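Local coordinates for protein diguanylate cyclase (Vibrio cholerae serotype O1, PDB 6EIB) that makes the bacterial second messenger cyclic di-GMP from two molecules of GTP through its magnesium-dependent GGDEF-type domain, and takes part in biofilm formation, at residues F17-L31 and S125-Y137. Numbering follows the deposited sequence.
With EDO (1,2-ethanediol), chain O; SO4 (sulfate ion), chain E.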
loop_
_atom_site.group_PDB
_atom_site.type_symbol
_atom_site.label_atom_id
_atom_site.label_comp_id
_atom_site.label_asym_id
_atom_site.label_seq_id
_atom_site.Cartn_x
_atom_site.Cartn_y
_atom_site.Cartn_z
ATOM N N PHE A 17 3.887 11.418 6.267
ATOM C CA PHE A 17 2.436 11.271 6.329
ATOM C C PHE A 17 1.825 12.328 7.275
ATOM O O PHE A 17 0.813 12.959 6.947
ATOM C CB PHE A 17 2.094 9.848 6.806
ATOM C CG PHE A 17 0.670 9.447 6.589
ATOM C CD1 PHE A 17 -0.225 10.293 5.959
ATOM C CD2 PHE A 17 0.230 8.191 7.023
ATOM C CE1 PHE A 17 -1.555 9.909 5.770
ATOM C CE2 PHE A 17 -1.085 7.779 6.839
ATOM C CZ PHE A 17 -1.985 8.626 6.232
ATOM N N ARG A 18 2.415 12.506 8.454
ATOM C CA ARG A 18 1.938 13.547 9.380
ATOM C C ARG A 18 2.059 14.970 8.794
ATOM O O ARG A 18 1.202 15.818 9.039
ATOM C CB ARG A 18 2.681 13.496 10.716
ATOM C CG ARG A 18 2.258 12.290 11.579
ATOM C CD ARG A 18 2.745 12.337 13.049
ATOM N NE ARG A 18 2.144 11.178 13.724
ATOM C CZ ARG A 18 0.897 11.150 14.181
ATOM N NH1 ARG A 18 0.131 12.235 14.084
ATOM N NH2 ARG A 18 0.415 10.031 14.735
ATOM N N ALA A 19 3.137 15.250 8.081
ATOM C CA ALA A 19 3.272 16.604 7.510
ATOM C C ALA A 19 2.235 16.780 6.397
ATOM O O ALA A 19 1.642 17.858 6.238
ATOM C CB ALA A 19 4.668 16.828 7.015
ATOM N N ALA A 20 2.025 15.714 5.628
ATOM C CA ALA A 20 1.021 15.698 4.553
ATOM C C ALA A 20 -0.404 15.898 5.057
ATOM O O ALA A 20 -1.193 16.604 4.435
ATOM C CB ALA A 20 1.104 14.368 3.770
ATOM N N PHE A 21 -0.725 15.299 6.203
ATOM C CA PHE A 21 -2.029 15.460 6.825
ATOM C C PHE A 21 -2.299 16.934 7.129
ATOM O O PHE A 21 -3.375 17.481 6.797
ATOM C CB PHE A 21 -2.048 14.605 8.113
ATOM C CG PHE A 21 -3.364 14.587 8.857
ATOM C CD1 PHE A 21 -3.712 15.636 9.705
ATOM C CD2 PHE A 21 -4.209 13.486 8.773
ATOM C CE1 PHE A 21 -4.898 15.635 10.404
ATOM C CE2 PHE A 21 -5.390 13.462 9.485
ATOM C CZ PHE A 21 -5.738 14.548 10.310
ATOM N N ALA A 22 -1.335 17.583 7.769
ATOM C CA ALA A 22 -1.503 18.990 8.156
ATOM C C ALA A 22 -1.568 19.905 6.943
ATOM O O ALA A 22 -2.315 20.889 6.909
ATOM C CB ALA A 22 -0.376 19.408 9.072
ATOM N N ARG A 23 -0.703 19.620 5.982
ATOM C CA ARG A 23 -0.658 20.358 4.707
ATOM C C ARG A 23 -2.035 20.188 3.994
ATOM O O ARG A 23 -2.648 21.150 3.523
ATOM C CB ARG A 23 0.541 19.833 3.889
ATOM C CG ARG A 23 1.070 20.669 2.759
ATOM C CD ARG A 23 2.564 20.363 2.536
ATOM N NE ARG A 23 2.799 18.940 2.274
ATOM C CZ ARG A 23 3.729 18.196 2.872
ATOM N NH1 ARG A 23 4.548 18.734 3.770
ATOM N NH2 ARG A 23 3.849 16.909 2.560
ATOM N N ALA A 24 -2.547 18.958 3.979
ATOM C CA ALA A 24 -3.823 18.649 3.341
ATOM C C ALA A 24 -5.004 19.410 3.916
ATOM O O ALA A 24 -5.853 19.902 3.164
ATOM C CB ALA A 24 -4.102 17.128 3.455
ATOM N N LYS A 25 -5.074 19.494 5.241
ATOM C CA LYS A 25 -6.118 20.283 5.902
ATOM C C LYS A 25 -5.918 21.786 5.648
ATOM O O LYS A 25 -6.880 22.507 5.360
ATOM C CB LYS A 25 -6.128 20.017 7.411
ATOM C CG LYS A 25 -6.868 18.735 7.841
ATOM C CD LYS A 25 -6.693 18.493 9.343
ATOM C CE LYS A 25 -8.027 18.312 10.098
ATOM N NZ LYS A 25 -8.810 17.199 9.536
ATOM N N ARG A 26 -4.665 22.230 5.687
ATOM C CA ARG A 26 -4.341 23.656 5.533
ATOM C C ARG A 26 -4.679 24.133 4.112
ATOM O O ARG A 26 -5.295 25.182 3.924
ATOM C CB ARG A 26 -2.855 23.890 5.840
ATOM C CG ARG A 26 -2.330 25.308 5.550
ATOM C CD ARG A 26 -0.885 25.467 6.079
ATOM N NE ARG A 26 0.056 24.605 5.341
ATOM C CZ ARG A 26 0.686 24.979 4.221
ATOM N NH1 ARG A 26 0.515 26.207 3.739
ATOM N NH2 ARG A 26 1.516 24.143 3.597
ATOM N N LEU A 27 -4.239 23.381 3.113
ATOM C CA LEU A 27 -4.530 23.690 1.713
ATOM C C LEU A 27 -5.886 23.164 1.211
ATOM O O LEU A 27 -6.292 23.454 0.095
ATOM C CB LEU A 27 -3.400 23.123 0.849
ATOM C CG LEU A 27 -2.019 23.638 1.279
ATOM C CD1 LEU A 27 -0.870 22.975 0.537
ATOM C CD2 LEU A 27 -1.952 25.169 1.055
ATOM N N ARG A 28 -6.600 22.410 2.048
ATOM C CA ARG A 28 -7.854 21.778 1.636
ATOM C C ARG A 28 -7.692 20.910 0.384
ATOM O O ARG A 28 -8.439 21.062 -0.570
ATOM C CB ARG A 28 -8.928 22.852 1.424
ATOM C CG ARG A 28 -9.291 23.560 2.723
ATOM C CD ARG A 28 -10.219 24.790 2.592
ATOM N NE ARG A 28 -9.670 25.890 1.815
ATOM C CZ ARG A 28 -10.350 26.591 0.908
ATOM N NH1 ARG A 28 -11.621 26.300 0.642
ATOM N NH2 ARG A 28 -9.756 27.584 0.258
ATOM N N GLN A 29 -6.725 19.996 0.407
ATOM C CA GLN A 29 -6.515 19.072 -0.686
ATOM C C GLN A 29 -6.889 17.662 -0.228
ATOM O O GLN A 29 -6.712 17.316 0.968
ATOM C CB GLN A 29 -5.049 19.109 -1.140
ATOM C CG GLN A 29 -4.578 20.473 -1.698
ATOM C CD GLN A 29 -3.068 20.493 -1.945
ATOM O OE1 GLN A 29 -2.344 19.585 -1.513
ATOM N NE2 GLN A 29 -2.596 21.505 -2.641
ATOM N N PRO A 30 -7.316 16.817 -1.177
ATOM C CA PRO A 30 -7.585 15.426 -0.764
ATOM C C PRO A 30 -6.278 14.700 -0.471
ATOM O O PRO A 30 -5.246 15.022 -1.062
ATOM C CB PRO A 30 -8.304 14.828 -1.972
ATOM C CG PRO A 30 -7.825 15.672 -3.179
ATOM C CD PRO A 30 -7.631 17.077 -2.593
ATOM N N LEU A 31 -6.317 13.696 0.406
ATOM C CA LEU A 31 -5.109 12.981 0.775
ATOM C C LEU A 31 -5.463 11.513 0.896
ATOM O O LEU A 31 -6.168 11.161 1.821
ATOM C CB LEU A 31 -4.572 13.466 2.139
ATOM C CG LEU A 31 -3.357 12.759 2.743
ATOM C CD1 LEU A 31 -2.133 12.917 1.876
ATOM C CD2 LEU A 31 -3.041 13.229 4.172
ATOM N N SER A 125 -9.070 7.817 2.617
ATOM C CA SER A 125 -8.503 9.144 2.473
ATOM C C SER A 125 -8.899 10.050 3.635
ATOM O O SER A 125 -9.789 9.719 4.418
ATOM C CB SER A 125 -8.937 9.758 1.151
ATOM O OG SER A 125 -10.319 10.026 1.169
ATOM N N LEU A 126 -8.274 11.226 3.712
ATOM C CA LEU A 126 -8.580 12.181 4.782
ATOM C C LEU A 126 -10.073 12.516 4.782
ATOM O O LEU A 126 -10.643 12.784 3.719
ATOM C CB LEU A 126 -7.763 13.467 4.589
ATOM C CG LEU A 126 -8.006 14.683 5.493
ATOM C CD1 LEU A 126 -7.517 14.420 6.867
ATOM C CD2 LEU A 126 -7.370 15.948 4.894
ATOM N N HIS A 127 -10.712 12.447 5.958
ATOM C CA HIS A 127 -12.105 12.887 6.138
ATOM C C HIS A 127 -12.119 14.151 7.037
ATOM O O HIS A 127 -11.176 14.391 7.799
ATOM C CB HIS A 127 -12.990 11.794 6.771
ATOM C CG HIS A 127 -13.219 10.595 5.897
ATOM N ND1 HIS A 127 -14.065 9.568 6.263
ATOM C CD2 HIS A 127 -12.704 10.247 4.692
ATOM C CE1 HIS A 127 -14.087 8.656 5.306
ATOM N NE2 HIS A 127 -13.263 9.035 4.347
ATOM N N HIS A 128 -13.184 14.937 6.992
ATOM C CA HIS A 128 -13.219 16.166 7.803
ATOM C C HIS A 128 -13.043 16.007 9.329
ATOM O O HIS A 128 -12.346 16.802 9.960
ATOM C CB HIS A 128 -14.505 16.917 7.474
ATOM C CG HIS A 128 -14.489 17.497 6.096
ATOM N ND1 HIS A 128 -13.551 18.432 5.700
ATOM C CD2 HIS A 128 -15.222 17.212 4.991
ATOM C CE1 HIS A 128 -13.738 18.728 4.426
ATOM N NE2 HIS A 128 -14.752 18.005 3.972
ATOM N N GLY A 129 -13.614 14.984 9.925
ATOM C CA GLY A 129 -13.473 14.836 11.371
ATOM C C GLY A 129 -12.123 14.313 11.837
ATOM O O GLY A 129 -11.917 14.155 13.042
ATOM N N ASP A 130 -11.218 14.002 10.903
ATOM C CA ASP A 130 -9.907 13.449 11.251
ATOM C C ASP A 130 -9.001 14.398 12.037
ATOM O O ASP A 130 -8.904 15.580 11.708
ATOM C CB ASP A 130 -9.141 13.038 9.984
ATOM C CG ASP A 130 -9.762 11.866 9.257
ATOM O OD1 ASP A 130 -10.656 11.194 9.835
ATOM O OD2 ASP A 130 -9.345 11.587 8.093
ATOM N N HIS A 131 -8.274 13.863 13.024
ATOM C CA HIS A 131 -7.319 14.701 13.750
ATOM C C HIS A 131 -5.942 14.084 13.787
ATOM O O HIS A 131 -5.009 14.696 14.286
ATOM C CB HIS A 131 -7.817 15.008 15.165
ATOM C CG HIS A 131 -9.180 15.617 15.167
ATOM N ND1 HIS A 131 -10.279 14.993 15.719
ATOM C CD2 HIS A 131 -9.628 16.769 14.622
ATOM C CE1 HIS A 131 -11.344 15.757 15.534
ATOM N NE2 HIS A 131 -10.977 16.835 14.864
ATOM N N ASP A 132 -5.807 12.873 13.266
ATOM C CA ASP A 132 -4.496 12.249 13.286
ATOM C C ASP A 132 -4.348 11.370 12.071
ATOM O O ASP A 132 -5.369 10.982 11.503
ATOM C CB ASP A 132 -4.307 11.449 14.579
ATOM C CG ASP A 132 -2.858 11.083 14.813
ATOM O OD1 ASP A 132 -2.412 10.029 14.296
ATOM O OD2 ASP A 132 -2.142 11.864 15.477
ATOM N N ILE A 133 -3.116 11.075 11.646
ATOM C CA ILE A 133 -2.972 10.133 10.524
ATOM C C ILE A 133 -3.565 8.791 10.948
ATOM O O ILE A 133 -4.005 8.019 10.107
ATOM C CB ILE A 133 -1.504 9.959 10.083
ATOM C CG1 ILE A 133 -0.637 9.569 11.286
ATOM C CG2 ILE A 133 -0.967 11.287 9.399
ATOM C CD1 ILE A 133 0.719 9.053 10.889
ATOM N N ALA A 134 -3.617 8.513 12.256
ATOM C CA ALA A 134 -4.167 7.222 12.709
ATOM C C ALA A 134 -5.648 7.091 12.331
ATOM O O ALA A 134 -6.149 5.980 12.132
ATOM C CB ALA A 134 -3.972 7.045 14.258
ATOM N N ASP A 135 -6.370 8.201 12.216
ATOM C CA ASP A 135 -7.779 8.118 11.773
ATOM C C ASP A 135 -7.878 7.587 10.342
ATOM O O ASP A 135 -8.871 6.934 9.979
ATOM C CB ASP A 135 -8.482 9.470 11.819
ATOM C CG ASP A 135 -8.764 9.948 13.255
ATOM O OD1 ASP A 135 -9.220 9.107 14.064
ATOM O OD2 ASP A 135 -8.515 11.150 13.533
ATOM N N ILE A 136 -6.913 7.961 9.506
ATOM C CA ILE A 136 -6.903 7.514 8.098
ATOM C C ILE A 136 -6.430 6.056 8.007
ATOM O O ILE A 136 -7.079 5.230 7.365
ATOM C CB ILE A 136 -6.000 8.404 7.224
ATOM C CG1 ILE A 136 -6.475 9.860 7.289
ATOM C CG2 ILE A 136 -6.031 7.954 5.732
ATOM C CD1 ILE A 136 -5.629 10.865 6.403
ATOM N N TYR A 137 -5.303 5.764 8.654
ATOM C CA TYR A 137 -4.744 4.414 8.656
ATOM C C TYR A 137 -5.754 3.384 9.164
ATOM O O TYR A 137 -5.850 2.269 8.621
ATOM C CB TYR A 137 -3.477 4.339 9.548
ATOM C CG TYR A 137 -2.964 2.903 9.605
ATOM C CD1 TYR A 137 -2.288 2.355 8.519
ATOM C CD2 TYR A 137 -3.261 2.063 10.677
ATOM C CE1 TYR A 137 -1.853 1.019 8.516
ATOM C CE2 TYR A 137 -2.842 0.709 10.676
ATOM C CZ TYR A 137 -2.127 0.206 9.591
ATOM O OH TYR A 137 -1.681 -1.126 9.539
HETATM C C1 EDO O . -13.609 20.422 8.196
HETATM O O1 EDO O . -15.010 20.135 8.084
HETATM C C2 EDO O . -13.035 19.588 9.331
HETATM O O2 EDO O . -11.629 19.411 9.163
HETATM S S SO4 E . -11.643 12.626 -1.397
HETATM O O1 SO4 E . -10.630 12.128 -0.469
HETATM O O2 SO4 E . -11.434 12.019 -2.702
HETATM O O3 SO4 E . -12.978 12.308 -0.913
HETATM O O4 SO4 E . -11.483 14.089 -1.559
HETATM O O HOH W 1 -9.264 13.431 1.359
#
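Arg18 grips Asp132 end-on, one nitrogen to each carboxylate oxygen. Arg18 NH1 meets Asp132 OD2 at 2.7 Å from above the carboxylate plane, while NH2 reaches the syn lone pair of OD1; the two flat groups are turned 59° apart. The anti lone pair of OD1 takes Ala134 N, so aspartate suits this N-cap: one carboxylate closes the first turn of helix 133-148 and holds the arginine. Asp135 answers with OD2, accepting from Asp132 N and completing a capping box. Two turns further along helix 10-27, the bent chain of Lys25 brings NZ to 2.7 Å from Asp130 O, tying the loop down. At the far end Leu126 N donates to Leu31 O (2.8 Å), and a water bridges Leu31 N, Leu126 O and a sulfate, probably from the crystallisation liquor, to which Ser125 OG also donates.

Beneath the salt bridge lies the apolar layer. Ile133 puts CG1 over the centre of the Arg18 guanidinium, and its CG2 sits over the Phe17 ring in a CH-pi contact, 3.8 Å from the centroid. With CG anti to the backbone N (chi1 -177°), the Phe21 ring is directed into the loop, where CE2 comes within 3.2 Å of Asp132 O; Leu126 CD1 and Ile136 CD1 also pack against it. Ala24, with only a methyl, lets Leu126 CD2 pack against its CB. Phe17 continues inward onto Ile83 and Val85 of strand 81-87. Thus the axes of 17-27 and 133-137, set at 100°, meet over one side of the central sheet, an arrangement belonging to the alpha/beta GGDEF fold and lying away from the probable magnesium site.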